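Local coordinates for sialidase domain-containing protein (Dyadobacter fermentans, PDB 5HX0) that is of unknown function but folds as a sialidase-like beta-propeller and may therefore bind or cleave sialic-acid-type or related glycans, at residues Y97-K102 with P113-S118; C128-K133 with N208-E214; Y269-D275 with N343-T347. One frame throughout, in Å; residues are numbered along the deposited sequence.

Contact 1 of 3, residues Y97-K102 with P113-S118; sequences YLVSVK and PELIYS
Y97 lays its ring against S118 at one end of this antiparallel pair, while K102 and E114 close the other end with a salt bridge. S118 CB sits over one face of the Y97 ring, 4.0 Å from its centroid, a CH-pi contact. L115 reaches obliquely across to Y97, its CD1 3.7 Å from Y97 CB, and meets V99 at about a right angle. V99 and P113 lie side by side and point the same way, as do V101 and P113 further along. L98 and Y117 are likewise aligned, CD1 of L98 against CB of Y117.

Between them the backbone carries a classic beta bulge: I116 and Y117 both face L98. L98 O takes two N-H groups from the same side of its carbonyl plane, I116 N at 2.8 Å and Y117 N at 3.1 Å. The extra residue shifts the register by one, and V99 pairs with L115 and S100 with E114 beyond it. With CG beside the backbone N (chi1 -62°) and the rest of the chain extended, K102 carries NZ across E114 to the syn lone pair of OE1, 3.0 Å away. A water hydrogen-bonded to E114 OE1 and S100 OG ties the same carboxylate back to the strand.

This hairpin is the outer half of a four-stranded propeller blade. Strand 71-79 borders strand 97-103 on its other edge, with F75 and R77 against V99, and L98 and Y117 pack on S124 of strand 123-131. Beyond the outermost strand lies the second subunit: its H119 O accepts from Y97 OH, and its L115 packs on L115.

Contact 2 of 3, residues C128-K133 with N208-E214; sequences CLLQLK and NRGAMYE
C128 and G210 meet near the middle of the beta-propeller, where the innermost strand of one blade, 128-131, runs beside the mostly irregular segment 208-214 that leads into the first strand of the next, their end-to-end directions 7° apart. They do not form a sheet: the nearest CA atoms, those of L130 and M212, are 6.3 Å apart, and side chains and water fill the seam. C128 turns SG beside its own backbone N (chi1 -73°), which aims the sulfur at the segment 208-214. There it accepts the N-H of G210 at 3.4 Å from G210 N to C128 SG, in a nearly straight bond, and R209 CG lies alongside the sulfur. One step on, a water donates to L129 O and accepts from M212 N, standing in for a direct backbone bond.

L130 fills the next position. Its CD2 branch touches selenomethionine M212 at CB, 3.8 Å away, and at SE, 4.1 Å away, the two side chains passing at a slant. M212 itself runs on to W222 and W249, while L130 also packs on I220. R209 carries its guanidinium elsewhere, with NH1 bonded to P369 O and the side chain against Y368 and W370, so the seam is joined to a third blade.

E214 finishes the contact. Its extended chain crosses L132 at about a right angle and brings the carboxylate to the end of the neighbouring strand. A second water donates to both Q131 O and E214 OE1. K133 CG lies 3.2 Å from E214 OE1, but the chain then bends at chi2 and its NZ stays 5.8 Å from that oxygen. The bond made there is a backbone one: K133 N donates to the syn lone pair of E214 OE1 at 2.8 Å.

Contact 3 of 3, residues Y269-D275 with N343-T347; sequences YETPKGD and NAECT
T271 and E345 join the beta hairpin of one propeller blade to a loop of the next. The hairpin turns through a type I turn from T271 to G274 with a G1 bulge at G274, and the partner loop makes its own type I turn from N343 to C346. E345 bends at chi2 (-61°) to bring its carboxylate against the hairpin, where each oxygen finds a donor. T271 OG1 gives its proton to E345 OE1 at 2.7 Å, and K273 N reaches E345 OE2 at 3.0 Å. Both arrive on the syn side but out of the carboxylate plane, by 28° for the hydroxyl. The hydroxyl also accepts: D275 N donates to T271 OG1 at 3.0 Å, with a weaker bond from G274 N, so T271 serves its own turn and the neighbouring blade at once.

D275 OD2 lies 4.0 Å from E345 OE1; if both acids are ionised they would repel, which R293 probably offsets. That arginine, outside both segments, forms a salt bridge with D275 through NH1 and donates to E345 O through NH2. K273 crosses E345 with its methylenes over the carboxylate, and its ammonium does not touch the oxygens.

Nearby, C346 SG approaches the Y269 ring obliquely in a sulfur-aromatic contact, 4.7 Å from the centroid. P272 packs CG against A344 CB. Within the loop N343 and T347 answer each other: T347 N donates to N343 OD1 on a lone pair, and N343 ND2 gives to T347 OG1. Y269 OH, which accepts from R318 NE, hands its own proton to a water lying in the plane of the ring, and this water in turn donates to A344 O at 2.8 Å.

The three contacts follow one another in series along the chain and step round the propeller. Contact 1 joins two strands within one blade, at its outer edge and at the interface with the second subunit. Strand 123-131 comes directly after strand 114-117 and leads inward to contact 2, whose centre is about 17 Å from that of contact 1. Contact 3 lies about 17 Å further, between centres, and touches contact 2 where the Y213 ring packs on Y269 and E270. Contacts 1 and 3 stand about 33 Å apart, between centres, on opposite sides of the chain's centre. Contacts 2 and 3 join successive blades, whereas contact 1 lies within one blade and borders the second subunit.

Contact 1 of 3, residues Y97-K102 with P113-S118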
loop_
_atom_site.group_PDB
_atom_site.type_symbol
_atom_site.label_atom_id
_atom_site.label_comp_id
_atom_site.label_asym_id
_atom_site.label_seq_id
_atom_site.Cartn_x
_atom_site.Cartn_y
_atom_site.Cartn_z
ATOM N N TYR A 97 -5.000 -0.703 4.234
ATOM C CA TYR A 97 -3.798 -1.506 4.375
ATOM C C TYR A 97 -3.787 -2.244 5.705
ATOM O O TYR A 97 -4.467 -1.871 6.657
ATOM C CB TYR A 97 -2.535 -0.637 4.292
ATOM C CG TYR A 97 -2.431 0.211 3.033
ATOM C CD1 TYR A 97 -2.989 -0.210 1.834
ATOM C CD2 TYR A 97 -1.770 1.435 3.060
ATOM C CE1 TYR A 97 -2.882 0.571 0.663
ATOM C CE2 TYR A 97 -1.654 2.225 1.912
ATOM C CZ TYR A 97 -2.205 1.800 0.719
ATOM O OH TYR A 97 -2.079 2.611 -0.410
ATOM N N LEU A 98 -2.982 -3.293 5.765
ATOM C CA LEU A 98 -2.745 -4.011 7.012
ATOM C C LEU A 98 -1.515 -3.402 7.673
ATOM O O LEU A 98 -0.426 -3.410 7.086
ATOM C CB LEU A 98 -2.552 -5.502 6.737
ATOM C CG LEU A 98 -3.617 -6.217 5.873
ATOM C CD1 LEU A 98 -3.357 -7.744 5.846
ATOM C CD2 LEU A 98 -5.054 -5.931 6.336
ATOM N N VAL A 99 -1.682 -2.859 8.883
ATOM C CA VAL A 99 -0.592 -2.188 9.587
ATOM C C VAL A 99 -0.510 -2.715 11.016
ATOM O O VAL A 99 -1.392 -3.434 11.490
ATOM C CB VAL A 99 -0.762 -0.647 9.583
ATOM C CG1 VAL A 99 -0.837 -0.109 8.149
ATOM C CG2 VAL A 99 -1.986 -0.242 10.346
ATOM N N SER A 100 0.554 -2.322 11.722
ATOM C CA SER A 100 0.738 -2.765 13.100
ATOM C C SER A 100 1.316 -1.659 13.971
ATOM O O SER A 100 2.024 -0.768 13.489
ATOM C CB SER A 100 1.681 -3.986 13.189
ATOM O OG SER A 100 2.981 -3.608 12.772
ATOM N N VAL A 101 1.031 -1.752 15.276
ATOM C CA VAL A 101 1.761 -1.014 16.298
ATOM C C VAL A 101 2.231 -2.039 17.316
ATOM O O VAL A 101 1.752 -3.178 17.343
ATOM C CB VAL A 101 0.930 0.112 16.977
ATOM C CG1 VAL A 101 0.659 1.275 15.971
ATOM C CG2 VAL A 101 -0.379 -0.441 17.525
ATOM N N LYS A 102 3.212 -1.636 18.137
ATOM C CA LYS A 102 3.924 -2.562 19.022
ATOM C C LYS A 102 4.050 -1.982 20.427
ATOM O O LYS A 102 4.011 -0.764 20.625
ATOM C CB LYS A 102 5.334 -2.878 18.479
ATOM C CG LYS A 102 5.317 -3.554 17.118
ATOM C CD LYS A 102 6.732 -3.684 16.521
ATOM C CE LYS A 102 6.679 -4.644 15.308
ATOM N NZ LYS A 102 7.905 -4.689 14.450
ATOM N N PRO A 113 2.312 3.509 12.773
ATOM C CA PRO A 113 2.112 2.115 12.370
ATOM C C PRO A 113 3.080 1.686 11.281
ATOM O O PRO A 113 3.393 2.455 10.370
ATOM C CB PRO A 113 0.670 2.096 11.866
ATOM C CG PRO A 113 0.005 3.260 12.607
ATOM C CD PRO A 113 1.071 4.302 12.650
ATOM N N GLU A 114 3.572 0.454 11.390
ATOM C CA GLU A 114 4.366 -0.138 10.315
ATOM C C GLU A 114 3.458 -0.904 9.364
ATOM O O GLU A 114 2.438 -1.457 9.768
ATOM C CB GLU A 114 5.420 -1.096 10.866
ATOM C CG GLU A 114 6.499 -0.421 11.663
ATOM C CD GLU A 114 7.480 -1.430 12.187
ATOM O OE1 GLU A 114 7.182 -2.097 13.203
ATOM O OE2 GLU A 114 8.536 -1.580 11.548
ATOM N N LEU A 115 3.857 -0.970 8.100
ATOM C CA LEU A 115 3.057 -1.675 7.110
ATOM C C LEU A 115 3.332 -3.172 7.174
ATOM O O LEU A 115 4.487 -3.606 7.124
ATOM C CB LEU A 115 3.354 -1.153 5.707
ATOM C CG LEU A 115 2.478 -1.837 4.655
ATOM C CD1 LEU A 115 1.093 -1.268 4.639
ATOM C CD2 LEU A 115 3.089 -1.689 3.312
ATOM N N ILE A 116 2.269 -3.953 7.325
ATOM C CA ILE A 116 2.346 -5.392 7.099
ATOM C C ILE A 116 2.099 -5.716 5.632
ATOM O O ILE A 116 2.858 -6.461 5.009
ATOM C CB ILE A 116 1.348 -6.151 8.004
ATOM C CG1 ILE A 116 1.744 -6.037 9.478
ATOM C CG2 ILE A 116 1.283 -7.639 7.580
ATOM C CD1 ILE A 116 0.643 -6.569 10.455
ATOM N N TYR A 117 1.057 -5.137 5.043
ATOM C CA TYR A 117 0.724 -5.510 3.676
ATOM C C TYR A 117 -0.199 -4.503 3.012
ATOM O O TYR A 117 -1.189 -4.067 3.611
ATOM C CB TYR A 117 0.057 -6.875 3.657
ATOM C CG TYR A 117 -0.191 -7.416 2.261
ATOM C CD1 TYR A 117 0.868 -7.746 1.421
ATOM C CD2 TYR A 117 -1.490 -7.638 1.810
ATOM C CE1 TYR A 117 0.635 -8.260 0.143
ATOM C CE2 TYR A 117 -1.738 -8.156 0.542
ATOM C CZ TYR A 117 -0.665 -8.461 -0.285
ATOM O OH TYR A 117 -0.914 -8.966 -1.539
ATOM N N SER A 118 0.123 -4.159 1.767
ATOM C CA SER A 118 -0.780 -3.440 0.874
ATOM C C SER A 118 -0.990 -4.295 -0.366
ATOM O O SER A 118 -0.033 -4.598 -1.090
ATOM C CB SER A 118 -0.220 -2.070 0.497
ATOM O OG SER A 118 1.153 -2.157 0.154
HETATM O O HOH W 1 4.623 -1.920 14.250
#

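Contact 2 of 3, residues C128-K133 with N208-E214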
loop_
_atom_site.group_PDB
_atom_site.type_symbol
_atom_site.label_atom_id
_atom_site.label_comp_id
_atom_site.label_asym_id
_atom_site.label_seq_id
_atom_site.Cartn_x
_atom_site.Cartn_y
_atom_site.Cartn_z
ATOM N N CYS A 128 -5.868 -11.088 10.694
ATOM C CA CYS A 128 -5.996 -12.034 11.792
ATOM C C CYS A 128 -4.662 -12.750 11.991
ATOM O O CYS A 128 -4.282 -13.586 11.175
ATOM C CB CYS A 128 -7.135 -13.015 11.484
ATOM S SG CYS A 128 -8.717 -12.158 11.664
ATOM N N LEU A 129 -3.966 -12.422 13.074
ATOM C CA LEU A 129 -2.658 -12.985 13.388
ATOM C C LEU A 129 -2.785 -14.322 14.125
ATOM O O LEU A 129 -3.615 -14.478 15.031
ATOM C CB LEU A 129 -1.863 -12.001 14.255
ATOM C CG LEU A 129 -1.548 -10.612 13.686
ATOM C CD1 LEU A 129 -0.811 -9.725 14.724
ATOM C CD2 LEU A 129 -0.700 -10.749 12.423
ATOM N N LEU A 130 -1.946 -15.285 13.742
ATOM C CA LEU A 130 -1.727 -16.500 14.534
ATOM C C LEU A 130 -0.227 -16.658 14.742
ATOM O O LEU A 130 0.529 -16.662 13.768
ATOM C CB LEU A 130 -2.264 -17.756 13.841
ATOM C CG LEU A 130 -1.968 -19.067 14.618
ATOM C CD1 LEU A 130 -2.747 -19.115 15.956
ATOM C CD2 LEU A 130 -2.292 -20.296 13.774
ATOM N N GLN A 131 0.211 -16.785 15.990
ATOM C CA GLN A 131 1.612 -17.080 16.269
ATOM C C GLN A 131 1.739 -18.547 16.669
ATOM O O GLN A 131 1.131 -18.966 17.655
ATOM C CB GLN A 131 2.173 -16.190 17.374
ATOM C CG GLN A 131 3.639 -16.508 17.689
ATOM C CD GLN A 131 4.220 -15.562 18.705
ATOM O OE1 GLN A 131 5.172 -14.845 18.414
ATOM N NE2 GLN A 131 3.624 -15.525 19.893
ATOM N N LEU A 132 2.522 -19.318 15.903
ATOM C CA LEU A 132 2.782 -20.713 16.243
ATOM C C LEU A 132 3.786 -20.817 17.390
ATOM O O LEU A 132 4.568 -19.900 17.646
ATOM C CB LEU A 132 3.328 -21.484 15.033
ATOM C CG LEU A 132 2.459 -21.409 13.769
ATOM C CD1 LEU A 132 2.928 -22.425 12.720
ATOM C CD2 LEU A 132 0.991 -21.637 14.115
ATOM N N LYS A 133 3.774 -21.971 18.069
ATOM C CA LYS A 133 4.741 -22.192 19.145
ATOM C C LYS A 133 6.174 -22.024 18.660
ATOM O O LYS A 133 7.044 -21.596 19.431
ATOM C CB LYS A 133 4.565 -23.591 19.738
ATOM C CG LYS A 133 3.164 -23.892 20.214
ATOM C CD LYS A 133 2.870 -23.201 21.480
ATOM C CE LYS A 133 1.657 -23.848 22.137
ATOM N NZ LYS A 133 1.208 -23.027 23.289
ATOM N N ASN A 208 -11.826 -15.526 6.534
ATOM C CA ASN A 208 -12.735 -15.157 7.617
ATOM C C ASN A 208 -12.098 -14.055 8.452
ATOM O O ASN A 208 -10.917 -13.727 8.296
ATOM C CB ASN A 208 -13.099 -16.339 8.527
ATOM C CG ASN A 208 -14.532 -16.245 9.029
ATOM O OD1 ASN A 208 -15.174 -15.201 8.873
ATOM N ND2 ASN A 208 -15.030 -17.320 9.638
ATOM N N ARG A 209 -12.899 -13.493 9.355
ATOM C CA ARG A 209 -12.360 -12.834 10.534
ATOM C C ARG A 209 -12.554 -13.780 11.710
ATOM O O ARG A 209 -13.668 -14.261 11.942
ATOM C CB ARG A 209 -13.030 -11.479 10.821
ATOM C CG ARG A 209 -12.375 -10.700 12.007
ATOM C CD ARG A 209 -12.860 -11.202 13.401
ATOM N NE ARG A 209 -12.280 -10.433 14.502
ATOM C CZ ARG A 209 -12.422 -10.729 15.792
ATOM N NH1 ARG A 209 -11.878 -9.926 16.710
ATOM N NH2 ARG A 209 -13.084 -11.830 16.176
ATOM N N GLY A 210 -11.486 -14.016 12.457
ATOM C CA GLY A 210 -11.538 -14.885 13.623
ATOM C C GLY A 210 -10.185 -15.514 13.868
ATOM O O GLY A 210 -9.297 -15.485 13.020
ATOM N N ALA A 211 -10.036 -16.083 15.065
ATOM C CA ALA A 211 -8.777 -16.708 15.441
ATOM C C ALA A 211 -8.672 -18.120 14.873
ATOM O O ALA A 211 -9.630 -18.909 14.937
ATOM C CB ALA A 211 -8.627 -16.754 16.965
HETATM N N MSE A 212 -7.501 -18.425 14.311
HETATM C CA MSE A 212 -7.078 -19.786 14.035
HETATM C C MSE A 212 -6.602 -20.381 15.344
HETATM O O MSE A 212 -6.474 -19.658 16.330
HETATM C CB MSE A 212 -5.943 -19.814 13.005
HETATM C CG MSE A 212 -6.285 -19.169 11.692
HETATM SE SE MSE A 212 -4.670 -19.126 10.592
HETATM C CE MSE A 212 -5.436 -18.551 8.906
ATOM N N TYR A 213 -6.308 -21.686 15.367
ATOM C CA TYR A 213 -5.765 -22.282 16.583
ATOM C C TYR A 213 -4.782 -23.381 16.196
ATOM O O TYR A 213 -5.043 -24.173 15.285
ATOM C CB TYR A 213 -6.892 -22.820 17.488
ATOM C CG TYR A 213 -6.430 -23.162 18.886
ATOM C CD1 TYR A 213 -5.942 -24.436 19.184
ATOM C CD2 TYR A 213 -6.459 -22.212 19.898
ATOM C CE1 TYR A 213 -5.507 -24.750 20.454
ATOM C CE2 TYR A 213 -6.030 -22.519 21.182
ATOM C CZ TYR A 213 -5.550 -23.785 21.446
ATOM O OH TYR A 213 -5.116 -24.113 22.706
ATOM N N GLU A 214 -3.633 -23.401 16.859
ATOM C CA GLU A 214 -2.647 -24.451 16.623
ATOM C C GLU A 214 -2.979 -25.614 17.562
ATOM O O GLU A 214 -2.845 -25.491 18.778
ATOM C CB GLU A 214 -1.232 -23.917 16.846
ATOM C CG GLU A 214 -0.140 -24.950 16.518
ATOM C CD GLU A 214 1.272 -24.463 16.857
ATOM O OE1 GLU A 214 1.424 -23.430 17.550
ATOM O OE2 GLU A 214 2.234 -25.131 16.426
HETATM O O HOH W 2 -5.612 -16.336 14.279
HETATM O O HOH W 3 0.109 -21.300 18.677
#

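Contact 3 of 3, residues Y269-D275 with N343-T347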
loop_
_atom_site.group_PDB
_atom_site.type_symbol
_atom_site.label_atom_id
_atom_site.label_comp_id
_atom_site.label_asym_id
_atom_site.label_seq_id
_atom_site.Cartn_x
_atom_site.Cartn_y
_atom_site.Cartn_z
ATOM N N TYR A 269 -11.121 -22.999 18.584
ATOM C CA TYR A 269 -10.388 -23.271 19.814
ATOM C C TYR A 269 -10.319 -24.783 20.031
ATOM O O TYR A 269 -11.264 -25.504 19.708
ATOM C CB TYR A 269 -11.084 -22.552 20.994
ATOM C CG TYR A 269 -10.388 -22.738 22.318
ATOM C CD1 TYR A 269 -9.236 -22.024 22.610
ATOM C CD2 TYR A 269 -10.887 -23.626 23.274
ATOM C CE1 TYR A 269 -8.571 -22.202 23.819
ATOM C CE2 TYR A 269 -10.232 -23.806 24.504
ATOM C CZ TYR A 269 -9.062 -23.085 24.754
ATOM O OH TYR A 269 -8.365 -23.228 25.933
ATOM N N GLU A 270 -9.197 -25.267 20.558
ATOM C CA GLU A 270 -9.072 -26.668 20.944
ATOM C C GLU A 270 -8.934 -26.745 22.451
ATOM O O GLU A 270 -8.078 -26.063 23.032
ATOM C CB GLU A 270 -7.866 -27.326 20.278
ATOM C CG GLU A 270 -7.808 -28.843 20.466
ATOM C CD GLU A 270 -6.500 -29.402 19.935
ATOM O OE1 GLU A 270 -5.453 -29.197 20.592
ATOM O OE2 GLU A 270 -6.505 -29.986 18.836
ATOM N N THR A 271 -9.766 -27.583 23.082
ATOM C CA THR A 271 -9.774 -27.685 24.536
ATOM C C THR A 271 -8.688 -28.647 25.008
ATOM O O THR A 271 -8.138 -29.413 24.210
ATOM C CB THR A 271 -11.133 -28.168 25.020
ATOM O OG1 THR A 271 -11.292 -29.546 24.656
ATOM C CG2 THR A 271 -12.232 -27.332 24.392
ATOM N N PRO A 272 -8.353 -28.626 26.306
ATOM C CA PRO A 272 -7.329 -29.568 26.793
ATOM C C PRO A 272 -7.678 -31.019 26.530
ATOM O O PRO A 272 -6.781 -31.812 26.218
ATOM C CB PRO A 272 -7.245 -29.245 28.290
ATOM C CG PRO A 272 -7.573 -27.731 28.342
ATOM C CD PRO A 272 -8.642 -27.554 27.287
ATOM N N LYS A 273 -8.953 -31.391 26.588
ATOM C CA LYS A 273 -9.321 -32.766 26.263
ATOM C C LYS A 273 -9.414 -33.027 24.762
ATOM O O LYS A 273 -9.654 -34.175 24.363
ATOM C CB LYS A 273 -10.635 -33.132 26.950
ATOM C CG LYS A 273 -10.495 -33.257 28.464
ATOM C CD LYS A 273 -11.818 -33.614 29.122
ATOM C CE LYS A 273 -11.654 -33.769 30.621
ATOM N NZ LYS A 273 -12.978 -33.831 31.306
ATOM N N GLY A 274 -9.213 -32.015 23.925
ATOM C CA GLY A 274 -9.121 -32.218 22.492
ATOM C C GLY A 274 -10.386 -31.954 21.709
ATOM O O GLY A 274 -10.426 -32.259 20.506
ATOM N N ASP A 275 -11.428 -31.425 22.347
ATOM C CA ASP A 275 -12.587 -30.953 21.606
ATOM C C ASP A 275 -12.193 -29.737 20.777
ATOM O O ASP A 275 -11.365 -28.920 21.198
ATOM C CB ASP A 275 -13.726 -30.570 22.558
ATOM C CG ASP A 275 -14.448 -31.775 23.128
ATOM O OD1 ASP A 275 -14.008 -32.925 22.872
ATOM O OD2 ASP A 275 -15.457 -31.558 23.836
ATOM N N ASN A 343 -15.269 -22.421 31.540
ATOM C CA ASN A 343 -14.419 -23.498 32.035
ATOM C C ASN A 343 -13.553 -24.040 30.885
ATOM O O ASN A 343 -13.726 -23.677 29.714
ATOM C CB ASN A 343 -15.260 -24.605 32.693
ATOM C CG ASN A 343 -16.327 -25.196 31.762
ATOM O OD1 ASN A 343 -16.171 -25.231 30.544
ATOM N ND2 ASN A 343 -17.421 -25.681 32.357
ATOM N N ALA A 344 -12.601 -24.914 31.233
ATOM C CA ALA A 344 -11.596 -25.355 30.257
ATOM C C ALA A 344 -12.234 -25.974 29.017
ATOM O O ALA A 344 -11.752 -25.780 27.896
ATOM C CB ALA A 344 -10.638 -26.344 30.917
ATOM N N GLU A 345 -13.326 -26.709 29.187
ATOM C CA GLU A 345 -13.939 -27.372 28.039
ATOM C C GLU A 345 -15.009 -26.521 27.353
ATOM O O GLU A 345 -15.633 -26.983 26.389
ATOM C CB GLU A 345 -14.504 -28.727 28.484
ATOM C CG GLU A 345 -13.390 -29.696 28.911
ATOM C CD GLU A 345 -12.403 -30.004 27.787
ATOM O OE1 GLU A 345 -12.864 -30.306 26.667
ATOM O OE2 GLU A 345 -11.162 -29.929 28.017
ATOM N N CYS A 346 -15.217 -25.281 27.810
ATOM C CA CYS A 346 -16.110 -24.323 27.143
ATOM C C CYS A 346 -17.552 -24.831 27.090
ATOM O O CYS A 346 -18.253 -24.634 26.098
ATOM C CB CYS A 346 -15.618 -23.977 25.733
ATOM S SG CYS A 346 -13.959 -23.229 25.666
ATOM N N THR A 347 -18.006 -25.467 28.174
ATOM C CA THR A 347 -19.368 -25.997 28.237
ATOM C C THR A 347 -20.332 -25.102 29.005
ATOM O O THR A 347 -21.551 -25.249 28.852
ATOM C CB THR A 347 -19.379 -27.390 28.888
ATOM O OG1 THR A 347 -18.843 -27.313 30.221
ATOM C CG2 THR A 347 -18.548 -28.372 28.085
HETATM O O HOH W 4 -9.257 -24.508 27.979
HETATM O O HOH W 5 -14.726 -31.855 26.636
#